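Local atomic coordinates of molybdopterin biosynthesis moeA protein (Pyrococcus horikoshii, PDB entry 1WU2), a protein that probably takes part in molybdenum cofactor biosynthesis, as in related MoeA proteins that act in the insertion of molybdenum into molybdopterin. Residues V328-I336 / Y350-K359; S338-Y349 / S372-E383. All coordinates share one frame; numbering follows the deposited sequence.

Contact 1: residues V328-I336 / Y350-K359; sequences VKAILQDDI and YENGIARVIK
I331 and L332 pair with I354 and A355 as parallel neighbours in the C-terminal region of MoeA (domain IV), where strand pairings run full circle to give a small closed beta-barrel; this is its parallel seam. Three backbone bonds make the join. I331 N donates to G353 O at 3.2 Å, its carbonyl accepts from the next strand (A355 N to I331 O, 3.0 Å), and Q333 N reaches A355 O at 3.0 Å. G353, with positive phi, ends the tight turn that delivers the second strand.

Apolar contacts lie on the face of A330, L332, A355 and V357. The CB atoms of A330 and A355 meet, and L332 CD1 bridges A355 CB and V357 CG2. I336 CD1 then presses on V357 CG2 at 3.5 Å, and the same I336 side chain also touches L376 and I378 of strand 374-378. I348 packs against A355 and V357 from the next strand. At the other end V328 CG1 sits 4.2 Å from the Y350 ring centroid, 30° off the normal, an off-centre CH-pi contact, while A330 CB lies at the edge of that ring. Y350 OH bonds to K327 O of the second subunit, whose V328 also packs on V328 here, so this end joins the dimer interface.

Polar side chains finish the opposite end. The extended Q333 lies alongside R356, pointing the same way, with amide and guanidinium planes 54° apart; Q333 OE1 comes within 3.4 Å of R356 CB. D334 OD2 receives a weak bond from V357 N and forms a salt bridge with K359. The K359 chain bends at CB-CG (chi2 -92°), which brings NZ back to D334 OD2 at 3.1 Å and to V357 O at 3.0 Å.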
loop_
_atom_site.group_PDB
_atom_site.type_symbol
_atom_site.label_atom_id
_atom_site.label_comp_id
_atom_site.label_asym_id
_atom_site.label_seq_id
_atom_site.Cartn_x
_atom_site.Cartn_y
_atom_site.Cartn_z
ATOM N N VAL A 328 12.183 4.209 3.568
ATOM C CA VAL A 328 12.150 4.499 4.997
ATOM C C VAL A 328 13.557 4.441 5.600
ATOM O O VAL A 328 14.346 3.554 5.276
ATOM C CB VAL A 328 11.236 3.495 5.737
ATOM C CG1 VAL A 328 11.189 3.791 7.229
ATOM C CG2 VAL A 328 9.833 3.515 5.144
ATOM N N LYS A 329 13.854 5.396 6.479
ATOM C CA LYS A 329 15.115 5.427 7.223
ATOM C C LYS A 329 14.982 4.545 8.464
ATOM O O LYS A 329 13.992 4.635 9.183
ATOM C CB LYS A 329 15.437 6.870 7.628
ATOM C CG LYS A 329 16.743 7.062 8.408
ATOM C CD LYS A 329 16.719 8.352 9.244
ATOM C CE LYS A 329 17.854 9.299 8.869
ATOM N NZ LYS A 329 17.662 10.660 9.449
ATOM N N ALA A 330 15.983 3.706 8.718
ATOM C CA ALA A 330 15.932 2.756 9.832
ATOM C C ALA A 330 17.315 2.425 10.390
ATOM O O ALA A 330 18.295 2.387 9.656
ATOM C CB ALA A 330 15.231 1.482 9.399
ATOM N N ILE A 331 17.377 2.181 11.696
ATOM C CA ILE A 331 18.604 1.740 12.346
ATOM C C ILE A 331 18.683 0.224 12.237
ATOM O O ILE A 331 17.731 -0.478 12.557
ATOM C CB ILE A 331 18.630 2.185 13.825
ATOM C CG1 ILE A 331 18.571 3.714 13.918
ATOM C CG2 ILE A 331 19.884 1.653 14.532
ATOM C CD1 ILE A 331 17.234 4.246 14.396
ATOM N N LEU A 332 19.834 -0.272 11.800
ATOM C CA LEU A 332 20.005 -1.688 11.507
ATOM C C LEU A 332 20.294 -2.477 12.786
ATOM O O LEU A 332 21.195 -2.128 13.539
ATOM C CB LEU A 332 21.140 -1.863 10.499
ATOM C CG LEU A 332 21.228 -3.169 9.713
ATOM C CD1 LEU A 332 19.981 -3.416 8.887
ATOM C CD2 LEU A 332 22.465 -3.124 8.823
ATOM N N GLN A 333 19.526 -3.539 13.018
ATOM C CA GLN A 333 19.644 -4.336 14.239
ATOM C C GLN A 333 20.866 -5.252 14.241
ATOM O O GLN A 333 21.485 -5.453 15.285
ATOM C CB GLN A 333 18.385 -5.186 14.454
ATOM C CG GLN A 333 18.293 -5.810 15.848
ATOM C CD GLN A 333 17.004 -6.583 16.069
ATOM O OE1 GLN A 333 15.918 -6.086 15.779
ATOM N NE2 GLN A 333 17.124 -7.799 16.587
ATOM N N ASP A 334 21.191 -5.814 13.078
ATOM C CA ASP A 334 22.238 -6.829 12.963
ATOM C C ASP A 334 23.246 -6.488 11.872
ATOM O O ASP A 334 22.973 -5.673 10.994
ATOM C CB ASP A 334 21.617 -8.198 12.658
ATOM C CG ASP A 334 20.361 -8.471 13.474
ATOM O OD1 ASP A 334 20.463 -8.571 14.716
ATOM O OD2 ASP A 334 19.231 -8.598 12.956
ATOM N N ASP A 335 24.410 -7.128 11.934
ATOM C CA ASP A 335 25.426 -6.996 10.895
ATOM C C ASP A 335 24.975 -7.765 9.654
ATOM O O ASP A 335 24.435 -8.868 9.768
ATOM C CB ASP A 335 26.777 -7.556 11.366
ATOM C CG ASP A 335 27.313 -6.859 12.610
ATOM O OD1 ASP A 335 27.919 -7.542 13.464
ATOM O OD2 ASP A 335 27.184 -5.641 12.823
ATOM N N ILE A 336 25.189 -7.176 8.480
ATOM C CA ILE A 336 24.974 -7.859 7.207
ATOM C C ILE A 336 26.292 -7.910 6.438
ATOM O O ILE A 336 26.611 -6.972 5.709
ATOM C CB ILE A 336 23.904 -7.143 6.337
ATOM C CG1 ILE A 336 22.669 -6.785 7.160
ATOM C CG2 ILE A 336 23.496 -8.040 5.160
ATOM C CD1 ILE A 336 21.735 -5.818 6.463
ATOM N N TYR A 350 10.754 -4.512 9.381
ATOM C CA TYR A 350 10.811 -3.169 9.931
ATOM C C TYR A 350 9.694 -2.950 10.950
ATOM O O TYR A 350 8.515 -3.114 10.628
ATOM C CB TYR A 350 10.683 -2.135 8.808
ATOM C CG TYR A 350 10.551 -0.726 9.325
ATOM C CD1 TYR A 350 11.671 -0.003 9.724
ATOM C CD2 TYR A 350 9.303 -0.125 9.445
ATOM C CE1 TYR A 350 11.552 1.287 10.217
ATOM C CE2 TYR A 350 9.172 1.160 9.938
ATOM C CZ TYR A 350 10.300 1.862 10.320
ATOM O OH TYR A 350 10.167 3.137 10.810
ATOM N N GLU A 351 10.077 -2.592 12.175
ATOM C CA GLU A 351 9.142 -2.071 13.175
ATOM C C GLU A 351 9.858 -1.179 14.197
ATOM O O GLU A 351 10.988 -1.469 14.606
ATOM C CB GLU A 351 8.386 -3.205 13.886
ATOM C CG GLU A 351 9.182 -3.964 14.943
ATOM C CD GLU A 351 8.373 -5.046 15.634
ATOM O OE1 GLU A 351 7.125 -5.005 15.567
ATOM O OE2 GLU A 351 8.989 -5.944 16.250
ATOM N N ASN A 352 9.182 -0.102 14.602
ATOM C CA ASN A 352 9.698 0.849 15.594
ATOM C C ASN A 352 11.030 1.482 15.182
ATOM O O ASN A 352 11.962 1.559 15.980
ATOM C CB ASN A 352 9.838 0.186 16.975
ATOM C CG ASN A 352 8.562 -0.494 17.441
ATOM O OD1 ASN A 352 8.597 -1.361 18.316
ATOM N ND2 ASN A 352 7.426 -0.104 16.866
ATOM N N GLY A 353 11.110 1.923 13.929
ATOM C CA GLY A 353 12.315 2.535 13.393
ATOM C C GLY A 353 13.544 1.638 13.356
ATOM O O GLY A 353 14.664 2.141 13.338
ATOM N N ILE A 354 13.344 0.323 13.338
ATOM C CA ILE A 354 14.452 -0.633 13.404
ATOM C C ILE A 354 14.294 -1.717 12.333
ATOM O O ILE A 354 13.252 -2.357 12.242
ATOM C CB ILE A 354 14.535 -1.260 14.824
ATOM C CG1 ILE A 354 15.106 -0.250 15.826
ATOM C CG2 ILE A 354 15.400 -2.528 14.829
ATOM C CD1 ILE A 354 14.527 -0.369 17.217
ATOM N N ALA A 355 15.340 -1.906 11.530
ATOM C CA ALA A 355 15.388 -2.947 10.505
ATOM C C ALA A 355 16.044 -4.228 11.037
ATOM O O ALA A 355 17.263 -4.293 11.183
ATOM C CB ALA A 355 16.147 -2.440 9.282
ATOM N N ARG A 356 15.222 -5.236 11.320
ATOM C CA ARG A 356 15.692 -6.540 11.783
ATOM C C ARG A 356 15.879 -7.468 10.586
ATOM O O ARG A 356 14.930 -7.747 9.863
ATOM C CB ARG A 356 14.679 -7.148 12.760
ATOM C CG ARG A 356 15.065 -8.524 13.304
ATOM C CD ARG A 356 14.218 -8.989 14.485
ATOM N NE ARG A 356 12.798 -9.123 14.145
ATOM C CZ ARG A 356 12.265 -10.118 13.428
ATOM N NH1 ARG A 356 13.018 -11.103 12.950
ATOM N NH2 ARG A 356 10.957 -10.128 13.188
ATOM N N VAL A 357 17.098 -7.953 10.388
ATOM C CA VAL A 357 17.413 -8.786 9.232
ATOM C C VAL A 357 16.907 -10.218 9.416
ATOM O O VAL A 357 17.234 -10.882 10.402
ATOM C CB VAL A 357 18.936 -8.810 8.960
ATOM C CG1 VAL A 357 19.282 -9.764 7.819
ATOM C CG2 VAL A 357 19.436 -7.410 8.638
ATOM N N ILE A 358 16.098 -10.679 8.466
ATOM C CA ILE A 358 15.718 -12.085 8.384
ATOM C C ILE A 358 16.739 -12.803 7.514
ATOM O O ILE A 358 16.856 -12.520 6.319
ATOM C CB ILE A 358 14.302 -12.243 7.788
ATOM C CG1 ILE A 358 13.279 -11.507 8.652
ATOM C CG2 ILE A 358 13.914 -13.720 7.683
ATOM C CD1 ILE A 358 12.800 -10.246 8.037
ATOM N N LYS A 359 17.479 -13.724 8.122
ATOM C CA LYS A 359 18.413 -14.576 7.387
ATOM C C LYS A 359 17.815 -15.965 7.231
ATOM O O LYS A 359 17.307 -16.543 8.193
ATOM C CB LYS A 359 19.791 -14.671 8.069
ATOM C CG LYS A 359 19.817 -14.517 9.589
ATOM C CD LYS A 359 20.039 -13.060 9.986
ATOM C CE LYS A 359 19.637 -12.794 11.427
ATOM N NZ LYS A 359 19.880 -11.374 11.818
HETATM O O HOH W 1 12.045 4.797 10.684
#

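Contact 2: residues S338-Y349 / S372-E383; sequences SQLGRYEFIKIY and SNAYLEIPEDSE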
loop_
_atom_site.group_PDB
_atom_site.type_symbol
_atom_site.label_atom_id
_atom_site.label_comp_id
_atom_site.label_asym_id
_atom_site.label_seq_id
_atom_site.Cartn_x
_atom_site.Cartn_y
_atom_site.Cartn_z
ATOM N N SER A 338 28.563 -8.902 3.338
ATOM C CA SER A 338 28.154 -8.889 1.937
ATOM C C SER A 338 29.314 -9.191 0.995
ATOM O O SER A 338 30.437 -8.722 1.191
ATOM C CB SER A 338 27.553 -7.530 1.568
ATOM O OG SER A 338 26.504 -7.173 2.452
ATOM N N GLN A 339 29.016 -9.975 -0.034
ATOM C CA GLN A 339 29.978 -10.311 -1.068
ATOM C C GLN A 339 30.183 -9.120 -1.991
ATOM O O GLN A 339 29.214 -8.500 -2.439
ATOM C CB GLN A 339 29.469 -11.506 -1.876
ATOM C CG GLN A 339 30.548 -12.294 -2.587
ATOM C CD GLN A 339 29.986 -13.463 -3.376
ATOM O OE1 GLN A 339 28.935 -14.006 -3.031
ATOM N NE2 GLN A 339 30.689 -13.861 -4.428
ATOM N N LEU A 340 31.445 -8.795 -2.258
ATOM C CA LEU A 340 31.784 -7.806 -3.276
ATOM C C LEU A 340 31.514 -8.423 -4.641
ATOM O O LEU A 340 31.746 -9.614 -4.845
ATOM C CB LEU A 340 33.249 -7.363 -3.171
ATOM C CG LEU A 340 33.596 -6.410 -2.021
ATOM C CD1 LEU A 340 35.105 -6.178 -1.949
ATOM C CD2 LEU A 340 32.863 -5.081 -2.158
ATOM N N GLY A 341 31.010 -7.609 -5.563
ATOM C CA GLY A 341 30.583 -8.082 -6.867
ATOM C C GLY A 341 29.148 -8.590 -6.922
ATOM O O GLY A 341 28.677 -8.937 -8.004
ATOM N N ARG A 342 28.454 -8.633 -5.782
ATOM C CA ARG A 342 27.066 -9.107 -5.728
ATOM C C ARG A 342 26.135 -8.076 -5.095
ATOM O O ARG A 342 26.420 -7.535 -4.023
ATOM C CB ARG A 342 26.967 -10.431 -4.967
ATOM C CG ARG A 342 27.861 -11.549 -5.512
ATOM C CD ARG A 342 27.554 -11.962 -6.935
ATOM N NE ARG A 342 26.209 -12.517 -7.059
ATOM C CZ ARG A 342 25.869 -13.770 -6.766
ATOM N NH1 ARG A 342 26.769 -14.648 -6.332
ATOM N NH2 ARG A 342 24.609 -14.150 -6.920
ATOM N N TYR A 343 25.017 -7.822 -5.772
ATOM C CA TYR A 343 24.010 -6.868 -5.331
ATOM C C TYR A 343 23.011 -7.600 -4.439
ATOM O O TYR A 343 22.207 -8.391 -4.923
ATOM C CB TYR A 343 23.311 -6.262 -6.549
ATOM C CG TYR A 343 22.514 -5.015 -6.272
ATOM C CD1 TYR A 343 21.174 -5.090 -5.903
ATOM C CD2 TYR A 343 23.092 -3.757 -6.398
ATOM C CE1 TYR A 343 20.438 -3.944 -5.652
ATOM C CE2 TYR A 343 22.366 -2.604 -6.151
ATOM C CZ TYR A 343 21.039 -2.704 -5.780
ATOM O OH TYR A 343 20.310 -1.564 -5.535
ATOM N N GLU A 344 23.069 -7.330 -3.138
ATOM C CA GLU A 344 22.309 -8.089 -2.145
ATOM C C GLU A 344 20.868 -7.602 -2.024
ATOM O O GLU A 344 20.621 -6.429 -1.760
ATOM C CB GLU A 344 22.960 -8.004 -0.751
ATOM C CG GLU A 344 24.482 -8.003 -0.705
ATOM C CD GLU A 344 25.100 -9.305 -1.169
ATOM O OE1 GLU A 344 24.370 -10.314 -1.279
ATOM O OE2 GLU A 344 26.323 -9.313 -1.423
ATOM N N PHE A 345 19.924 -8.518 -2.208
ATOM C CA PHE A 345 18.528 -8.295 -1.855
ATOM C C PHE A 345 18.333 -8.926 -0.480
ATOM O O PHE A 345 18.334 -10.150 -0.345
ATOM C CB PHE A 345 17.612 -8.938 -2.899
ATOM C CG PHE A 345 16.144 -8.665 -2.688
ATOM C CD1 PHE A 345 15.357 -9.555 -1.968
ATOM C CD2 PHE A 345 15.546 -7.539 -3.240
ATOM C CE1 PHE A 345 13.995 -9.320 -1.788
ATOM C CE2 PHE A 345 14.188 -7.296 -3.063
ATOM C CZ PHE A 345 13.412 -8.186 -2.329
ATOM N N ILE A 346 18.182 -8.084 0.535
ATOM C CA ILE A 346 18.129 -8.527 1.923
ATOM C C ILE A 346 16.743 -8.294 2.486
ATOM O O ILE A 346 16.252 -7.172 2.475
ATOM C CB ILE A 346 19.167 -7.755 2.775
ATOM C CG1 ILE A 346 20.585 -7.966 2.232
ATOM C CG2 ILE A 346 19.075 -8.167 4.245
ATOM C CD1 ILE A 346 21.026 -9.422 2.164
ATOM N N LYS A 347 16.126 -9.354 2.992
ATOM C CA LYS A 347 14.787 -9.269 3.562
ATOM C C LYS A 347 14.860 -8.699 4.976
ATOM O O LYS A 347 15.681 -9.124 5.783
ATOM C CB LYS A 347 14.117 -10.645 3.559
ATOM C CG LYS A 347 13.883 -11.203 2.153
ATOM C CD LYS A 347 13.740 -12.725 2.147
ATOM C CE LYS A 347 15.095 -13.432 2.208
ATOM N NZ LYS A 347 15.939 -13.192 0.993
ATOM N N ILE A 348 13.990 -7.730 5.252
ATOM C CA ILE A 348 13.976 -6.978 6.504
ATOM C C ILE A 348 12.586 -7.019 7.127
ATOM O O ILE A 348 11.600 -6.891 6.419
ATOM C CB ILE A 348 14.328 -5.500 6.205
ATOM C CG1 ILE A 348 15.739 -5.369 5.613
ATOM C CG2 ILE A 348 14.150 -4.626 7.455
ATOM C CD1 ILE A 348 16.857 -5.800 6.532
ATOM N N TYR A 349 12.500 -7.186 8.445
ATOM C CA TYR A 349 11.271 -6.855 9.163
ATOM C C TYR A 349 11.464 -5.523 9.867
ATOM O O TYR A 349 12.238 -5.420 10.818
ATOM C CB TYR A 349 10.845 -7.923 10.173
ATOM C CG TYR A 349 9.441 -7.672 10.692
ATOM C CD1 TYR A 349 9.224 -7.050 11.921
ATOM C CD2 TYR A 349 8.332 -8.024 9.933
ATOM C CE1 TYR A 349 7.934 -6.804 12.384
ATOM C CE2 TYR A 349 7.043 -7.784 10.383
ATOM C CZ TYR A 349 6.848 -7.175 11.607
ATOM O OH TYR A 349 5.562 -6.944 12.043
ATOM N N SER A 372 9.071 -11.260 6.578
ATOM C CA SER A 372 9.676 -9.985 6.193
ATOM C C SER A 372 8.640 -8.934 5.793
ATOM O O SER A 372 7.523 -9.256 5.392
ATOM C CB SER A 372 10.677 -10.185 5.051
ATOM O OG SER A 372 10.063 -10.764 3.916
ATOM N N ASN A 373 9.063 -7.680 5.896
ATOM C CA ASN A 373 8.226 -6.494 5.749
ATOM C C ASN A 373 8.696 -5.568 4.635
ATOM O O ASN A 373 8.000 -4.629 4.257
ATOM C CB ASN A 373 8.322 -5.682 7.047
ATOM C CG ASN A 373 6.997 -5.214 7.538
ATOM O OD1 ASN A 373 5.971 -5.431 6.891
ATOM N ND2 ASN A 373 6.995 -4.571 8.700
ATOM N N ALA A 374 9.900 -5.814 4.149
ATOM C CA ALA A 374 10.646 -4.807 3.419
ATOM C C ALA A 374 11.899 -5.432 2.844
ATOM O O ALA A 374 12.155 -6.616 3.046
ATOM C CB ALA A 374 11.021 -3.654 4.359
ATOM N N TYR A 375 12.678 -4.638 2.123
ATOM C CA TYR A 375 13.987 -5.082 1.687
ATOM C C TYR A 375 15.014 -3.963 1.660
ATOM O O TYR A 375 14.686 -2.788 1.535
ATOM C CB TYR A 375 13.909 -5.802 0.336
ATOM C CG TYR A 375 13.439 -4.976 -0.842
ATOM C CD1 TYR A 375 14.354 -4.347 -1.687
ATOM C CD2 TYR A 375 12.087 -4.863 -1.144
ATOM C CE1 TYR A 375 13.931 -3.614 -2.790
ATOM C CE2 TYR A 375 11.652 -4.130 -2.245
ATOM C CZ TYR A 375 12.579 -3.510 -3.063
ATOM O OH TYR A 375 12.157 -2.783 -4.149
ATOM N N LEU A 376 16.266 -4.370 1.801
ATOM C CA LEU A 376 17.413 -3.489 1.754
ATOM C C LEU A 376 18.274 -3.917 0.575
ATOM O O LEU A 376 18.458 -5.105 0.336
ATOM C CB LEU A 376 18.202 -3.611 3.060
ATOM C CG LEU A 376 19.638 -3.086 3.072
ATOM C CD1 LEU A 376 19.648 -1.583 2.914
ATOM C CD2 LEU A 376 20.326 -3.499 4.353
ATOM N N GLU A 377 18.809 -2.949 -0.153
ATOM C CA GLU A 377 19.699 -3.228 -1.268
ATOM C C GLU A 377 21.112 -2.785 -0.912
ATOM O O GLU A 377 21.326 -1.644 -0.506
ATOM C CB GLU A 377 19.216 -2.513 -2.522
ATOM C CG GLU A 377 17.911 -3.068 -3.075
ATOM C CD GLU A 377 17.215 -2.090 -3.997
ATOM O OE1 GLU A 377 17.622 -1.980 -5.176
ATOM O OE2 GLU A 377 16.268 -1.420 -3.538
ATOM N N ILE A 378 22.064 -3.703 -1.056
ATOM C CA ILE A 378 23.473 -3.431 -0.810
ATOM C C ILE A 378 24.210 -3.522 -2.146
ATOM O O ILE A 378 24.292 -4.604 -2.724
ATOM C CB ILE A 378 24.047 -4.448 0.200
ATOM C CG1 ILE A 378 23.191 -4.475 1.473
ATOM C CG2 ILE A 378 25.503 -4.111 0.529
ATOM C CD1 ILE A 378 23.546 -5.583 2.446
ATOM N N PRO A 379 24.730 -2.400 -2.651
ATOM C CA PRO A 379 25.494 -2.406 -3.907
ATOM C C PRO A 379 26.725 -3.317 -3.897
ATOM O O PRO A 379 27.157 -3.804 -2.846
ATOM C CB PRO A 379 25.923 -0.944 -4.072
ATOM C CG PRO A 379 24.982 -0.159 -3.237
ATOM C CD PRO A 379 24.610 -1.042 -2.090
ATOM N N GLU A 380 27.287 -3.512 -5.086
ATOM C CA GLU A 380 28.386 -4.448 -5.317
ATOM C C GLU A 380 29.678 -4.011 -4.644
ATOM O O GLU A 380 30.463 -4.846 -4.205
ATOM C CB GLU A 380 28.645 -4.592 -6.815
ATOM C CG GLU A 380 27.502 -5.230 -7.587
ATOM C CD GLU A 380 26.618 -4.232 -8.320
ATOM O OE1 GLU A 380 26.533 -3.056 -7.903
ATOM O OE2 GLU A 380 25.990 -4.626 -9.324
ATOM N N ASP A 381 29.891 -2.701 -4.567
ATOM C CA ASP A 381 31.118 -2.135 -3.996
ATOM C C ASP A 381 31.104 -2.007 -2.464
ATOM O O ASP A 381 31.951 -1.318 -1.891
ATOM C CB ASP A 381 31.419 -0.774 -4.643
ATOM C CG ASP A 381 30.365 0.280 -4.337
ATOM O OD1 ASP A 381 29.288 -0.062 -3.803
ATOM O OD2 ASP A 381 30.528 1.488 -4.604
ATOM N N SER A 382 30.153 -2.674 -1.810
ATOM C CA SER A 382 30.017 -2.628 -0.358
ATOM C C SER A 382 30.274 -4.009 0.246
ATOM O O SER A 382 29.741 -5.014 -0.236
ATOM C CB SER A 382 28.617 -2.144 0.018
ATOM O OG SER A 382 28.305 -2.454 1.361
ATOM N N GLU A 383 31.093 -4.048 1.296
ATOM C CA GLU A 383 31.389 -5.290 2.013
ATOM C C GLU A 383 30.356 -5.591 3.100
ATOM O O GLU A 383 30.408 -6.653 3.717
ATOM C CB GLU A 383 32.778 -5.227 2.656
ATOM C CG GLU A 383 33.913 -4.910 1.691
ATOM C CD GLU A 383 34.600 -3.590 1.994
ATOM O OE1 GLU A 383 34.997 -3.373 3.162
ATOM O OE2 GLU A 383 34.746 -2.771 1.060
HETATM O O HOH W 2 4.499 -5.141 9.541
#
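F345 and Y375 form the tight part of this antiparallel pairing: their rings make an offset stack, centroids 4.6 Å apart and planes at 28°, with Y375 CB over the F345 face. Beside them Y343 OH donates to E377 OE1 at 2.7 Å, approaching from above the carboxylate plane. Y343 CG points anti to the backbone N (chi1 -165°), carrying the ring across to P379 and E380. A phenylalanine in its place lacks the hydroxyl, and the E377 carboxylate, without this donor, would probably be freer to turn. On the opposite face I346 CG1 meets I378 CD1 and I348 CG1 meets L376 CB. A classic beta bulge, N373 and A374 both facing I348, ends the pairing; N373 N donates to I348 O at 2.7 Å.

The far end is looser and solvent-facing. There two turns, Q339-R342 and P379-S382, meet through G341 N to E380 O at 3.1 Å, and the exposed L340 lies alongside E383.

Helix 300-319 packs on the face of F345, K347, Y375 and E377, K312 bonding to Y375 OH; strands 354-357 and 390-395 flank the pair, touching I346, I348, A374 and L376.

How the contacts relate
From the N-terminal side, strand 327-332 comes first, the chain passes through the short strand 336-337 and the turn Q339-R342 into strand 343-351, and the hairpin return 354-357 lies back beside 327-332: contact 1 closes that loop. After helix 367-371 the chain comes back as 374-378 on the other edge of 343-351, closing the longer loop of contact 2. The segments alternate, so the two closures cross. Strand 343-351 serves both and sits between 354-357 and 374-378. Probable hydrogen bonds from N373 ND2 to Y350 O and from Y349 N to R356 O link the contacts directly. Strand 390-395, pairing with both 374-378 and 327-332, completes the circle of strands.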